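PDB 4LW8: putative epimerase from Burkholderia cenocepacia, which probably acts as an NAD(P)-dependent epimerase or dehydratase on nucleotide sugars, in the pathway that builds lipopolysaccharide O-antigen. Local coordinates for residues D87-L92 against S129-A134; V181-F186 against A232-L237. All coordinates share one frame; numbering follows the deposited sequence. Where two conformers were deposited one is given.

The two contacts illustrate how a Rossmann sheet is built in one direction and covered in another. Interaction 1 pairs two parallel strands edge by edge, while interaction 2 lays a helix over the sheet at the next strand along. Their centres are about 10 Å apart, and strand 130-134 is the common element: L133 N lies 2.8 Å from V181 O, and V131 O 2.9 Å from V181 N, both probable hydrogen bonds. L132 joins them on the face covered by helix 227-240, its CD2 resting 3.5 Å from Y234 CB. Both contacts lie in the domain expected, as in relatives, to bind the dinucleotide cofactor near the C-terminal ends of the parallel strands.

Interaction 1. Residues D87-L92 against S129-A134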
loop_
_atom_site.group_PDB
_atom_site.type_symbol
_atom_site.label_atom_id
_atom_site.label_comp_id
_atom_site.label_asym_id
_atom_site.label_seq_id
_atom_site.Cartn_x
_atom_site.Cartn_y
_atom_site.Cartn_z
ATOM N N ASP A 87 17.046 -11.505 -19.375
ATOM C CA ASP A 87 16.170 -10.798 -20.293
ATOM C C ASP A 87 14.723 -10.836 -19.791
ATOM O O ASP A 87 13.952 -9.923 -20.059
ATOM C CB ASP A 87 16.244 -11.387 -21.702
ATOM C CG ASP A 87 15.583 -10.498 -22.734
ATOM O OD1 ASP A 87 15.967 -9.306 -22.831
ATOM O OD2 ASP A 87 14.679 -10.989 -23.442
ATOM N N ALA A 88 14.358 -11.882 -19.059
ATOM C CA ALA A 88 13.003 -12.008 -18.498
ATOM C C ALA A 88 13.054 -12.258 -16.994
ATOM O O ALA A 88 13.883 -13.021 -16.513
ATOM C CB ALA A 88 12.236 -13.134 -19.183
ATOM N N VAL A 89 12.166 -11.605 -16.254
ATOM C CA VAL A 89 12.113 -11.773 -14.810
ATOM C C VAL A 89 10.699 -12.141 -14.383
ATOM O O VAL A 89 9.738 -11.532 -14.843
ATOM C CB VAL A 89 12.564 -10.480 -14.069
ATOM C CG1 VAL A 89 12.401 -10.632 -12.561
ATOM C CG2 VAL A 89 14.014 -10.132 -14.422
ATOM N N VAL A 90 10.565 -13.139 -13.514
ATOM C CA VAL A 90 9.266 -13.430 -12.928
ATOM C C VAL A 90 9.422 -13.386 -11.419
ATOM O O VAL A 90 10.192 -14.138 -10.837
ATOM C CB VAL A 90 8.694 -14.793 -13.364
ATOM C CG1 VAL A 90 7.261 -14.972 -12.801
ATOM C CG2 VAL A 90 8.650 -14.891 -14.867
ATOM N N HIS A 91 8.698 -12.476 -10.792
ATOM C CA HIS A 91 8.806 -12.280 -9.355
ATOM C C HIS A 91 7.694 -13.033 -8.634
ATOM O O HIS A 91 6.559 -12.578 -8.609
ATOM C CB HIS A 91 8.748 -10.795 -9.045
ATOM C CG HIS A 91 8.811 -10.467 -7.584
ATOM N ND1 HIS A 91 9.660 -11.095 -6.708
ATOM C CD2 HIS A 91 8.123 -9.544 -6.861
ATOM C CE1 HIS A 91 9.501 -10.574 -5.496
ATOM N NE2 HIS A 91 8.581 -9.634 -5.567
ATOM N N LEU A 92 8.030 -14.190 -8.072
ATOM C CA LEU A 92 7.046 -15.051 -7.404
ATOM C C LEU A 92 7.222 -15.066 -5.892
ATOM O O LEU A 92 6.308 -15.445 -5.167
ATOM C CB LEU A 92 7.145 -16.496 -7.923
ATOM C CG LEU A 92 6.966 -16.658 -9.437
ATOM C CD1 LEU A 92 7.271 -18.092 -9.878
ATOM C CD2 LEU A 92 5.562 -16.229 -9.867
ATOM N N SER A 129 13.936 -7.211 -20.830
ATOM C CA SER A 129 12.890 -6.831 -21.781
ATOM C C SER A 129 11.496 -6.963 -21.159
ATOM O O SER A 129 10.521 -6.383 -21.648
ATOM C CB SER A 129 12.971 -7.690 -23.049
ATOM O OG SER A 129 14.254 -7.634 -23.640
ATOM N N ALA A 130 11.396 -7.746 -20.086
ATOM C CA ALA A 130 10.105 -7.955 -19.424
ATOM C C ALA A 130 10.286 -8.358 -17.964
ATOM O O ALA A 130 11.059 -9.273 -17.650
ATOM C CB ALA A 130 9.297 -9.003 -20.159
ATOM N N VAL A 131 9.579 -7.655 -17.084
ATOM C CA VAL A 131 9.580 -7.936 -15.656
ATOM C C VAL A 131 8.143 -8.202 -15.207
ATOM O O VAL A 131 7.343 -7.296 -15.137
ATOM C CB VAL A 131 10.167 -6.761 -14.860
ATOM C CG1 VAL A 131 10.210 -7.071 -13.352
ATOM C CG2 VAL A 131 11.551 -6.403 -15.393
ATOM N N LEU A 132 7.821 -9.453 -14.913
ATOM C CA LEU A 132 6.471 -9.824 -14.524
ATOM C C LEU A 132 6.394 -9.959 -13.015
ATOM O O LEU A 132 7.105 -10.764 -12.422
ATOM C CB LEU A 132 6.055 -11.146 -15.174
ATOM C CG LEU A 132 4.659 -11.665 -14.804
ATOM C CD1 LEU A 132 3.550 -10.702 -15.261
ATOM C CD2 LEU A 132 4.445 -13.042 -15.382
ATOM N N LEU A 133 5.538 -9.167 -12.389
ATOM C CA LEU A 133 5.363 -9.265 -10.948
ATOM C C LEU A 133 4.061 -9.993 -10.631
ATOM O O LEU A 133 3.007 -9.663 -11.172
ATOM C CB LEU A 133 5.369 -7.877 -10.322
ATOM C CG LEU A 133 6.559 -7.001 -10.747
ATOM C CD1 LEU A 133 6.482 -5.627 -10.130
ATOM C CD2 LEU A 133 7.875 -7.639 -10.379
ATOM N N ALA A 134 4.126 -10.981 -9.748
ATOM C CA ALA A 134 2.910 -11.671 -9.343
ATOM C C ALA A 134 2.272 -10.942 -8.173
ATOM O O ALA A 134 2.755 -11.015 -7.051
ATOM C CB ALA A 134 3.211 -13.139 -8.981
#
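The imidazole of H91 and the isobutyl group of L133 cross obliquely: L133 CD2 meets H91 CB first, at 3.5 Å, and the ring itself only obliquely, 4.0 Å from H91 CD2, without lying squarely on a face or at an edge. H91 points to the face covered by helix 103-122, and its CG, anti to the backbone N (chi1 178°), lies beside the carbonyl carbon. The ring's rim is tied at two points, ND1 bonding to T24 OG1 on the neighbouring strand 20-24 and NE2 to T114 OG1 of that helix, which should fix the ring's rotation and satisfy both buried nitrogens. The other flat group, the carboxylate of D87, has S129 OG near OD1 on the syn side, somewhat out of plane. That contact is doubtful, being very short and modelled in two conformers; OD2 forms a salt bridge with R19.

Between these groups runs a parallel ladder in which alternate residues of strand 88-91 use both N-H and C=O. V89 N donates to A130 O at 2.9 Å, and V89 O accepts L132 N in a nearly straight bond (173°) of 2.8 Å. One step on, H91 N meets L132 O at 2.9 Å, while H91 O takes A134 N at 3.1 Å. A88 and V90 turn their backbone bonds to strand 20-24 instead.

V89, H91, V131 and L133 point to one face, under helix 103-122; A88, V90, A130 and L132 point to the other, under helix 227-240. On this second side V90 CG1 comes within 4.3 Å of L132 CD2. Two parallel neighbours joined through a covering helix form a beta-alpha-beta crossover, here linking the fourth and fifth strands in the 3-2-1-4-5-6 order of the Rossmann fold.

Interaction 2. Residues V181-F186 against A232-L237; sequences VIARPF and AAYLKL
Helix-on-sheet packing of the Rossmann domain brings Y234 and L237 of helix 227-240 against V181, A183 and P185 of strand 180-189. The two segments run nearly antiparallel, at 162°, with their axes 10.0 Å apart at closest approach, and the helix presents residues three apart, a little under one turn, to every second residue of the strand.

Y234 makes the closest approach. Its CG lies beside the backbone N and anti to the carbonyl carbon (chi1 -77°), and the phenol then reaches across to the strand. The methyl of A183 meets the ring obliquely on the CE1 side, with A183 CB 3.6 Å from Y234 CE1 and 4.1 Å from Y234 CZ. Beyond it the hydroxyl reaches the pyrrolidine of P185, the two side chains crossing at about a right angle. Y234 OH is 3.3 Å from P185 CG and only slightly farther from P185 CB and CD, so the oxygen meets the hydrocarbon part of the ring.

In the fold, this helix leads on to strand 246-249, the neighbour of strand 180-189 on the side away from strand 130-134. The helix thus covers the sheet just before the chain enters strand 246-249, parallel to strand 180-189, and L237 also touches F247 there.

L237 packs more loosely on the first half of the strand segment: its CB lies 4.3 Å from V181 CG1, while its CD1 is 4.5 Å from A183 CB. A183 is thus met by both helix side chains, its methyl touching the phenol more closely than L237 CD1. I182 and R184 project to the opposite face of the sheet, where the guanidinium of R184 forms a salt bridge with E168 and a hydrogen bond with Y140.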
loop_
_atom_site.group_PDB
_atom_site.type_symbol
_atom_site.label_atom_id
_atom_site.label_comp_id
_atom_site.label_asym_id
_atom_site.label_seq_id
_atom_site.Cartn_x
_atom_site.Cartn_y
_atom_site.Cartn_z
ATOM N N VAL A 181 5.095 -5.693 -15.924
ATOM C CA VAL A 181 3.769 -6.258 -16.122
ATOM C C VAL A 181 3.320 -6.841 -14.799
ATOM O O VAL A 181 4.104 -7.514 -14.120
ATOM C CB VAL A 181 3.771 -7.341 -17.218
ATOM C CG1 VAL A 181 2.361 -7.823 -17.498
ATOM C CG2 VAL A 181 4.394 -6.773 -18.493
ATOM N N ILE A 182 2.076 -6.560 -14.417
ATOM C CA ILE A 182 1.563 -7.045 -13.143
ATOM C C ILE A 182 0.479 -8.101 -13.384
ATOM O O ILE A 182 -0.460 -7.878 -14.149
ATOM C CB ILE A 182 0.998 -5.885 -12.262
ATOM C CG1 ILE A 182 2.109 -4.877 -11.896
ATOM C CG2 ILE A 182 0.355 -6.466 -11.003
ATOM C CD1 ILE A 182 1.618 -3.572 -11.272
ATOM N N ALA A 183 0.622 -9.262 -12.747
ATOM C CA ALA A 183 -0.398 -10.285 -12.842
ATOM C C ALA A 183 -1.205 -10.336 -11.543
ATOM O O ALA A 183 -0.640 -10.219 -10.449
ATOM C CB ALA A 183 0.234 -11.649 -13.173
ATOM N N ARG A 184 -2.530 -10.426 -11.656
ATOM C CA ARG A 184 -3.381 -10.677 -10.489
ATOM C C ARG A 184 -4.045 -12.043 -10.609
ATOM O O ARG A 184 -5.186 -12.135 -11.064
ATOM C CB ARG A 184 -4.457 -9.595 -10.320
ATOM C CG ARG A 184 -3.943 -8.252 -9.850
ATOM C CD ARG A 184 -5.021 -7.183 -9.971
ATOM N NE ARG A 184 -4.552 -5.898 -9.474
ATOM C CZ ARG A 184 -5.214 -4.753 -9.617
ATOM N NH1 ARG A 184 -6.386 -4.736 -10.237
ATOM N NH2 ARG A 184 -4.693 -3.626 -9.139
ATOM N N PRO A 185 -3.329 -13.110 -10.224
ATOM C CA PRO A 185 -3.916 -14.451 -10.321
ATOM C C PRO A 185 -5.070 -14.630 -9.360
ATOM O O PRO A 185 -5.012 -14.179 -8.210
ATOM C CB PRO A 185 -2.750 -15.380 -9.932
ATOM C CG PRO A 185 -1.874 -14.510 -9.023
ATOM C CD PRO A 185 -1.948 -13.145 -9.687
ATOM N N PHE A 186 -6.123 -15.278 -9.820
ATOM C CA PHE A 186 -7.149 -15.750 -8.892
ATOM C C PHE A 186 -6.647 -17.063 -8.285
ATOM O O PHE A 186 -5.481 -17.403 -8.486
ATOM C CB PHE A 186 -8.501 -15.889 -9.601
ATOM C CG PHE A 186 -9.209 -14.571 -9.781
ATOM C CD1 PHE A 186 -8.651 -13.575 -10.579
ATOM C CD2 PHE A 186 -10.395 -14.300 -9.093
ATOM C CE1 PHE A 186 -9.277 -12.340 -10.726
ATOM C CE2 PHE A 186 -11.037 -13.054 -9.230
ATOM C CZ PHE A 186 -10.477 -12.077 -10.049
ATOM N N ALA A 232 1.476 -20.751 -17.962
ATOM C CA ALA A 232 1.430 -20.570 -19.420
ATOM C C ALA A 232 1.030 -19.125 -19.755
ATOM O O ALA A 232 1.576 -18.524 -20.671
ATOM C CB ALA A 232 0.470 -21.563 -20.074
ATOM N N ALA A 233 0.078 -18.579 -19.005
ATOM C CA ALA A 233 -0.331 -17.181 -19.153
ATOM C C ALA A 233 0.799 -16.215 -18.781
ATOM O O ALA A 233 1.022 -15.219 -19.461
ATOM C CB ALA A 233 -1.565 -16.901 -18.287
ATOM N N TYR A 234 1.503 -16.519 -17.694
ATOM C CA TYR A 234 2.651 -15.732 -17.271
ATOM C C TYR A 234 3.693 -15.656 -18.403
ATOM O O TYR A 234 4.221 -14.583 -18.709
ATOM C CB TYR A 234 3.291 -16.333 -16.012
ATOM C CG TYR A 234 2.556 -16.067 -14.692
ATOM C CD1 TYR A 234 1.294 -15.476 -14.675
ATOM C CD2 TYR A 234 3.143 -16.398 -13.468
ATOM C CE1 TYR A 234 0.627 -15.229 -13.475
ATOM C CE2 TYR A 234 2.484 -16.155 -12.258
ATOM C CZ TYR A 234 1.214 -15.567 -12.274
ATOM O OH TYR A 234 0.536 -15.324 -11.089
ATOM N N LEU A 235 3.957 -16.788 -19.046
ATOM C CA LEU A 235 4.914 -16.812 -20.146
ATOM C C LEU A 235 4.440 -15.929 -21.302
ATOM O O LEU A 235 5.231 -15.192 -21.889
ATOM C CB LEU A 235 5.153 -18.242 -20.635
ATOM C CG LEU A 235 6.033 -18.341 -21.886
ATOM C CD1 LEU A 235 7.441 -17.812 -21.633
ATOM C CD2 LEU A 235 6.072 -19.771 -22.431
ATOM N N LYS A 236 3.148 -15.996 -21.617
ATOM C CA LYS A 236 2.583 -15.167 -22.681
ATOM C C LYS A 236 2.727 -13.683 -22.354
ATOM O O LYS A 236 2.994 -12.869 -23.237
ATOM C CB LYS A 236 1.108 -15.524 -22.921
ATOM C CG LYS A 236 0.920 -16.795 -23.732
ATOM C CD LYS A 236 1.370 -16.563 -25.177
ATOM C CE LYS A 236 1.117 -17.764 -26.078
ATOM N NZ LYS A 236 2.046 -18.882 -25.767
ATOM N N LEU A 237 2.568 -13.328 -21.085
ATOM C CA LEU A 237 2.779 -11.944 -20.665
ATOM C C LEU A 237 4.245 -11.527 -20.804
ATOM O O LEU A 237 4.548 -10.390 -21.171
ATOM C CB LEU A 237 2.303 -11.739 -19.231
ATOM C CG LEU A 237 0.777 -11.815 -19.093
ATOM C CD1 LEU A 237 0.392 -11.762 -17.622
ATOM C CD2 LEU A 237 0.111 -10.684 -19.878
#